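Local coordinates for protein ADP/ATP-dependent NAD(P)H-hydrate dehydratase (Bacillus subtilis, PDB 3RPZ) that dehydrates hydrated NADH and NADPH back to the working cofactors at the expense of ADP or ATP, acting as a repair lyase, at residues 147-160 / 175-189. Residues are numbered along the deposited sequence; the frame is centred on the assembly and turned at random.
Sequences VILTPHPGEFFRMT and AKEWAAQLQTVIVLK. With NPW (beta-6-hydroxy-1,4,5,6-tetrahydronicotinamide adenine dinucleotide phosphate), chain D.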
# COMPACT_ATOMS: atom_id res chain seq x y z
N VAL A 147 -18.01 27.83 12.41
CA VAL A 147 -17.56 27.68 11.04
C VAL A 147 -16.07 27.98 11.07
O VAL A 147 -15.67 29.05 11.57
CB VAL A 147 -18.30 28.59 10.10
CG1 VAL A 147 -17.72 28.55 8.69
CG2 VAL A 147 -19.83 28.26 10.11
N ILE A 148 -15.26 27.07 10.55
CA ILE A 148 -13.81 27.17 10.61
C ILE A 148 -13.26 27.20 9.21
O ILE A 148 -13.40 26.23 8.45
CB ILE A 148 -13.22 25.97 11.41
CG1 ILE A 148 -13.76 25.93 12.85
CG2 ILE A 148 -11.66 25.93 11.35
CD1 ILE A 148 -13.90 24.47 13.37
N LEU A 149 -12.70 28.35 8.80
CA LEU A 149 -12.10 28.53 7.50
C LEU A 149 -10.62 28.31 7.59
O LEU A 149 -9.99 28.84 8.50
CB LEU A 149 -12.39 29.96 7.00
CG LEU A 149 -13.85 30.44 7.09
CD1 LEU A 149 -13.95 31.83 6.47
CD2 LEU A 149 -14.81 29.46 6.39
N THR A 150 -10.02 27.59 6.64
CA THR A 150 -8.60 27.28 6.70
C THR A 150 -7.78 27.75 5.49
O THR A 150 -7.11 26.97 4.84
CB THR A 150 -8.37 25.79 6.99
OG1 THR A 150 -8.82 25.00 5.86
CG2 THR A 150 -9.09 25.30 8.24
N PRO A 151 -7.84 29.04 5.15
CA PRO A 151 -7.10 29.55 4.03
C PRO A 151 -5.59 29.62 4.23
O PRO A 151 -5.10 30.06 5.26
CB PRO A 151 -7.65 30.95 3.86
CG PRO A 151 -7.96 31.37 5.27
CD PRO A 151 -8.53 30.11 5.88
N HIS A 152 -4.87 29.31 3.16
CA HIS A 152 -3.54 29.87 3.01
C HIS A 152 -3.66 31.30 2.50
O HIS A 152 -4.76 31.78 2.18
CB HIS A 152 -2.64 28.98 2.15
CG HIS A 152 -3.10 28.79 0.75
ND1 HIS A 152 -3.46 29.83 -0.11
CD2 HIS A 152 -3.17 27.65 0.01
CE1 HIS A 152 -3.81 29.31 -1.28
NE2 HIS A 152 -3.61 27.99 -1.24
N PRO A 153 -2.57 32.06 2.44
CA PRO A 153 -2.69 33.48 2.06
C PRO A 153 -3.35 33.73 0.68
O PRO A 153 -4.03 34.71 0.53
CB PRO A 153 -1.24 33.97 2.13
CG PRO A 153 -0.69 33.19 3.25
CD PRO A 153 -1.28 31.79 3.08
N GLY A 154 -3.17 32.84 -0.30
CA GLY A 154 -3.82 32.97 -1.58
C GLY A 154 -5.33 32.86 -1.45
O GLY A 154 -6.10 33.61 -2.07
N GLU A 155 -5.79 31.91 -0.65
CA GLU A 155 -7.20 31.71 -0.41
C GLU A 155 -7.76 32.89 0.38
O GLU A 155 -8.91 33.30 0.16
CB GLU A 155 -7.45 30.38 0.32
CG GLU A 155 -7.28 29.21 -0.63
CD GLU A 155 -6.93 27.89 -0.02
OE1 GLU A 155 -6.48 27.82 1.14
OE2 GLU A 155 -7.05 26.86 -0.75
N PHE A 156 -6.98 33.44 1.29
CA PHE A 156 -7.43 34.60 2.05
C PHE A 156 -7.65 35.80 1.13
O PHE A 156 -8.63 36.53 1.27
CB PHE A 156 -6.41 34.94 3.14
CG PHE A 156 -6.93 35.92 4.19
CD1 PHE A 156 -6.79 37.28 3.99
CD2 PHE A 156 -7.49 35.48 5.34
CE1 PHE A 156 -7.28 38.20 4.94
CE2 PHE A 156 -7.96 36.39 6.33
CZ PHE A 156 -7.84 37.74 6.10
N PHE A 157 -6.78 35.97 0.14
CA PHE A 157 -6.97 37.01 -0.88
C PHE A 157 -8.26 36.77 -1.65
O PHE A 157 -9.08 37.70 -1.85
CB PHE A 157 -5.77 37.02 -1.80
CG PHE A 157 -5.95 37.87 -3.03
CD1 PHE A 157 -6.32 39.20 -2.94
CD2 PHE A 157 -5.74 37.32 -4.27
CE1 PHE A 157 -6.47 40.00 -4.08
CE2 PHE A 157 -5.89 38.09 -5.41
CZ PHE A 157 -6.25 39.42 -5.31
N ARG A 158 -8.52 35.53 -2.01
CA ARG A 158 -9.76 35.24 -2.70
C ARG A 158 -10.99 35.57 -1.84
O ARG A 158 -11.98 36.05 -2.34
CB ARG A 158 -9.81 33.77 -3.12
CG ARG A 158 -11.08 33.38 -3.82
CD ARG A 158 -10.94 32.08 -4.58
NE ARG A 158 -11.09 30.91 -3.73
CZ ARG A 158 -10.17 29.99 -3.55
NH1 ARG A 158 -9.00 30.10 -4.15
NH2 ARG A 158 -10.41 28.96 -2.77
N MET A 159 -10.91 35.29 -0.56
CA MET A 159 -12.02 35.51 0.40
C MET A 159 -12.30 36.98 0.66
O MET A 159 -13.43 37.35 0.91
CB MET A 159 -11.69 34.89 1.74
CG MET A 159 -11.76 33.39 1.76
SD MET A 159 -10.87 32.68 3.17
CE MET A 159 -11.59 33.61 4.50
N THR A 160 -11.24 37.79 0.66
CA THR A 160 -11.27 39.15 1.24
C THR A 160 -10.90 40.28 0.31
O THR A 160 -11.25 41.45 0.62
CB THR A 160 -10.33 39.25 2.45
OG1 THR A 160 -8.97 39.18 2.00
CG2 THR A 160 -10.67 38.22 3.50
N ALA A 175 -6.24 38.54 9.97
CA ALA A 175 -6.98 37.37 10.33
C ALA A 175 -8.02 37.68 11.41
O ALA A 175 -9.15 37.24 11.34
CB ALA A 175 -6.05 36.23 10.79
N LYS A 176 -7.63 38.46 12.41
CA LYS A 176 -8.54 38.84 13.49
C LYS A 176 -9.66 39.71 12.95
O LYS A 176 -10.84 39.50 13.30
CB LYS A 176 -7.80 39.59 14.59
CG LYS A 176 -6.93 38.75 15.41
CD LYS A 176 -6.23 39.54 16.53
CE LYS A 176 -7.17 39.80 17.68
NZ LYS A 176 -8.02 40.96 17.43
N GLU A 177 -9.33 40.66 12.09
CA GLU A 177 -10.35 41.57 11.56
C GLU A 177 -11.43 40.78 10.79
O GLU A 177 -12.67 41.03 10.93
CB GLU A 177 -9.67 42.58 10.63
CG GLU A 177 -10.54 43.41 9.75
CD GLU A 177 -9.68 44.45 9.06
OE1 GLU A 177 -9.29 45.43 9.74
OE2 GLU A 177 -9.30 44.23 7.89
N TRP A 178 -10.99 39.83 9.96
CA TRP A 178 -11.90 39.10 9.13
C TRP A 178 -12.63 38.01 9.87
O TRP A 178 -13.78 37.70 9.56
CB TRP A 178 -11.21 38.61 7.84
CG TRP A 178 -11.11 39.70 6.88
CD1 TRP A 178 -10.10 40.60 6.75
CD2 TRP A 178 -12.12 40.07 5.92
NE1 TRP A 178 -10.41 41.51 5.73
CE2 TRP A 178 -11.64 41.19 5.22
CE3 TRP A 178 -13.34 39.51 5.55
CZ2 TRP A 178 -12.36 41.79 4.18
CZ3 TRP A 178 -14.08 40.14 4.51
CH2 TRP A 178 -13.56 41.23 3.84
N ALA A 179 -12.02 37.40 10.89
CA ALA A 179 -12.75 36.48 11.74
C ALA A 179 -13.90 37.18 12.43
O ALA A 179 -14.99 36.66 12.56
CB ALA A 179 -11.83 35.83 12.80
N ALA A 180 -13.65 38.39 12.90
CA ALA A 180 -14.69 39.21 13.49
C ALA A 180 -15.80 39.61 12.50
O ALA A 180 -16.98 39.44 12.77
CB ALA A 180 -14.06 40.45 14.17
N GLN A 181 -15.40 40.08 11.31
CA GLN A 181 -16.35 40.50 10.32
C GLN A 181 -17.23 39.39 9.82
O GLN A 181 -18.42 39.57 9.63
CB GLN A 181 -15.62 41.16 9.14
CG GLN A 181 -16.53 41.71 8.03
CD GLN A 181 -15.75 42.46 6.93
OE1 GLN A 181 -14.72 43.11 7.18
NE2 GLN A 181 -16.27 42.37 5.71
N LEU A 182 -16.64 38.23 9.58
CA LEU A 182 -17.37 37.07 9.06
C LEU A 182 -18.05 36.25 10.15
O LEU A 182 -18.97 35.48 9.86
CB LEU A 182 -16.44 36.17 8.25
CG LEU A 182 -15.71 36.78 7.07
CD1 LEU A 182 -14.72 35.80 6.43
CD2 LEU A 182 -16.71 37.21 6.02
N GLN A 183 -17.61 36.42 11.39
CA GLN A 183 -18.01 35.59 12.52
C GLN A 183 -17.72 34.10 12.25
O GLN A 183 -18.56 33.25 12.50
CB GLN A 183 -19.43 35.89 12.98
CG GLN A 183 -19.51 37.23 13.71
CD GLN A 183 -18.71 37.18 15.03
OE1 GLN A 183 -19.13 36.42 15.92
NE2 GLN A 183 -17.58 37.88 15.11
N THR A 184 -16.52 33.87 11.77
CA THR A 184 -15.99 32.52 11.60
C THR A 184 -14.64 32.43 12.27
O THR A 184 -13.95 33.44 12.49
CB THR A 184 -15.79 32.17 10.12
OG1 THR A 184 -14.81 33.02 9.54
CG2 THR A 184 -17.04 32.31 9.33
N VAL A 185 -14.22 31.21 12.59
CA VAL A 185 -12.83 30.95 12.93
C VAL A 185 -12.03 31.11 11.63
O VAL A 185 -12.49 30.63 10.57
CB VAL A 185 -12.63 29.55 13.53
CG1 VAL A 185 -11.14 29.33 13.94
CG2 VAL A 185 -13.57 29.35 14.73
N ILE A 186 -10.83 31.68 11.69
CA ILE A 186 -9.92 31.69 10.54
C ILE A 186 -8.60 31.14 10.98
O ILE A 186 -7.95 31.72 11.87
CB ILE A 186 -9.75 33.09 9.89
CG1 ILE A 186 -11.08 33.60 9.40
CG2 ILE A 186 -8.76 32.99 8.68
CD1 ILE A 186 -11.05 34.94 8.73
N VAL A 187 -8.17 30.05 10.35
CA VAL A 187 -6.86 29.45 10.49
C VAL A 187 -6.10 29.93 9.27
O VAL A 187 -6.25 29.40 8.18
CB VAL A 187 -6.90 27.92 10.55
CG1 VAL A 187 -5.49 27.37 10.66
CG2 VAL A 187 -7.78 27.45 11.70
N LEU A 188 -5.34 31.02 9.43
CA LEU A 188 -4.58 31.61 8.34
C LEU A 188 -3.21 30.95 8.33
O LEU A 188 -2.33 31.24 9.18
CB LEU A 188 -4.46 33.13 8.48
CG LEU A 188 -3.55 33.81 7.47
CD1 LEU A 188 -4.10 33.61 6.05
CD2 LEU A 188 -3.38 35.31 7.77
N LYS A 189 -3.02 30.10 7.35
CA LYS A 189 -1.86 29.24 7.31
C LYS A 189 -0.60 29.98 6.87
O LYS A 189 -0.62 31.12 6.38
CB LYS A 189 -2.21 28.04 6.41
CG LYS A 189 -3.15 27.11 7.16
CD LYS A 189 -4.38 26.50 6.49
CE LYS A 189 -3.93 25.59 5.43
NZ LYS A 189 -4.97 25.09 4.42
P NPW D . 2.60 32.07 -5.26
O1 NPW D . 2.02 31.93 -6.65
O2 NPW D . 3.46 30.96 -4.75
O3 NPW D . 3.26 33.44 -4.99
PA NPW D . -4.10 27.63 -5.15
PB NPW D . -3.62 25.00 -4.01
C1A NPW D . -0.50 31.48 -2.95
C1B NPW D . -6.00 20.94 -4.02
N1C NPW D . -4.85 20.12 -3.74
N1D NPW D . 2.39 32.85 1.03
C2A NPW D . 0.40 31.12 -4.14
O2A NPW D . 1.33 32.17 -4.27
C2B NPW D . -6.48 21.80 -2.85
O2B NPW D . -7.16 21.06 -1.87
C2C NPW D . -4.78 18.84 -3.97
C2D NPW D . 2.13 33.49 -0.12
C3A NPW D . -0.59 31.03 -5.29
O3A NPW D . -0.95 32.32 -5.82
C3B NPW D . -7.39 22.77 -3.65
O3B NPW D . -8.65 22.11 -3.84
C3C NPW D . -3.82 17.95 -3.92
N3D NPW D . 1.36 33.09 -1.15
C4B NPW D . -6.64 22.90 -4.98
O4B NPW D . -5.65 21.83 -5.06
C4C NPW D . -2.45 18.50 -3.55
C4D NPW D . 0.80 31.90 -0.89
O4D NPW D . -1.72 30.78 -3.22
C4E NPW D . -1.80 30.44 -4.59
C5A NPW D . 1.02 31.12 0.28
C5B NPW D . -5.92 24.23 -5.14
O5B NPW D . -5.17 24.54 -3.96
C5C NPW D . -2.40 19.99 -3.86
C5E NPW D . -1.83 28.91 -4.66
O5E NPW D . -3.11 28.47 -4.23
C6C NPW D . -3.59 20.74 -3.21
O6C NPW D . -3.59 20.69 -1.79
C6D NPW D . 1.87 31.63 1.31
N6D NPW D . 2.17 31.03 2.46
N7A NPW D . 0.37 29.91 0.25
C7C NPW D . -4.01 16.55 -4.10
N7C NPW D . -2.97 15.74 -3.97
O7C NPW D . -5.15 16.10 -4.41
C8A NPW D . -0.28 29.92 -0.98
N9A NPW D . 0.01 31.16 -1.62
OA1 NPW D . -4.04 28.05 -6.56
OA2 NPW D . -5.31 27.79 -4.38
OA3 NPW D . -3.53 26.13 -5.14
OB1 NPW D . -3.34 25.49 -2.66
OB2 NPW D . -2.77 23.91 -4.57
O HOH W 1 -18.48 30.61 13.60
O HOH W 2 -6.31 23.18 5.94
O HOH W 3 -6.15 25.24 1.82
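Val147 O takes the amide of Val185, Leu149 N gives to Val185 O, and Leu149 O takes Val187 N in a nearly straight bond of 2.9 Å, so strands 147-149 and 185-188 run parallel as sheet neighbours. Beyond the strand, Lys189 N continues the ladder to Pro151 O. Lys189 also returns its side chain: bent at chi2 and chi3, it brings NZ to Thr150 O (2.9 Å), tilted from the carbonyl plane, and the same ammonium binds one water shared with Thr150 OG1 and, weakly, a second that donates to Glu155 OE1, as well as a phosphate oxygen of AMP.

Apolar contacts line both faces of the pair. Ile148 CG1 lies alongside Val185 CB, on the face covered by helices 217-231 and 235-256. On the other, Leu149 CD1 meets Leu182 CD1 at 4.0 Å, Pro151 crosses Ile186 at about a right angle, CG against CG2, and Phe156 sits among Leu188 CD1, Ile186 CD1 and Ala175.

Between the helices, the Phe156 ring makes an offset edge-to-face stack, its edge toward the five-membered ring of Trp178, planes at 84°, with CZ 3.7 Å from Trp178 CD1. Thr160 CG2 stands over the six-membered ring in a CH-pi contact, 3.5 Å from its centroid; chi1 of 70° puts OG1 where it donates to Phe156 O and leaves CG2, anti to the carbonyl carbon, over the indole. With Trp178 replaced by alanine, the Thr160 methyl and the Phe156 edge are likely to lose their aromatic partner.

His152, the N-cap of helix 153-160, donates from NE2 to NPW OB1 (2.9 Å), and Glu155 OE1 lies over its opposite ring face from NPW C8A. The strands and intervening helices form a beta-alpha-beta crossover of the family's ribokinase-like fold, with the ligands bound beyond the C-terminal strand ends.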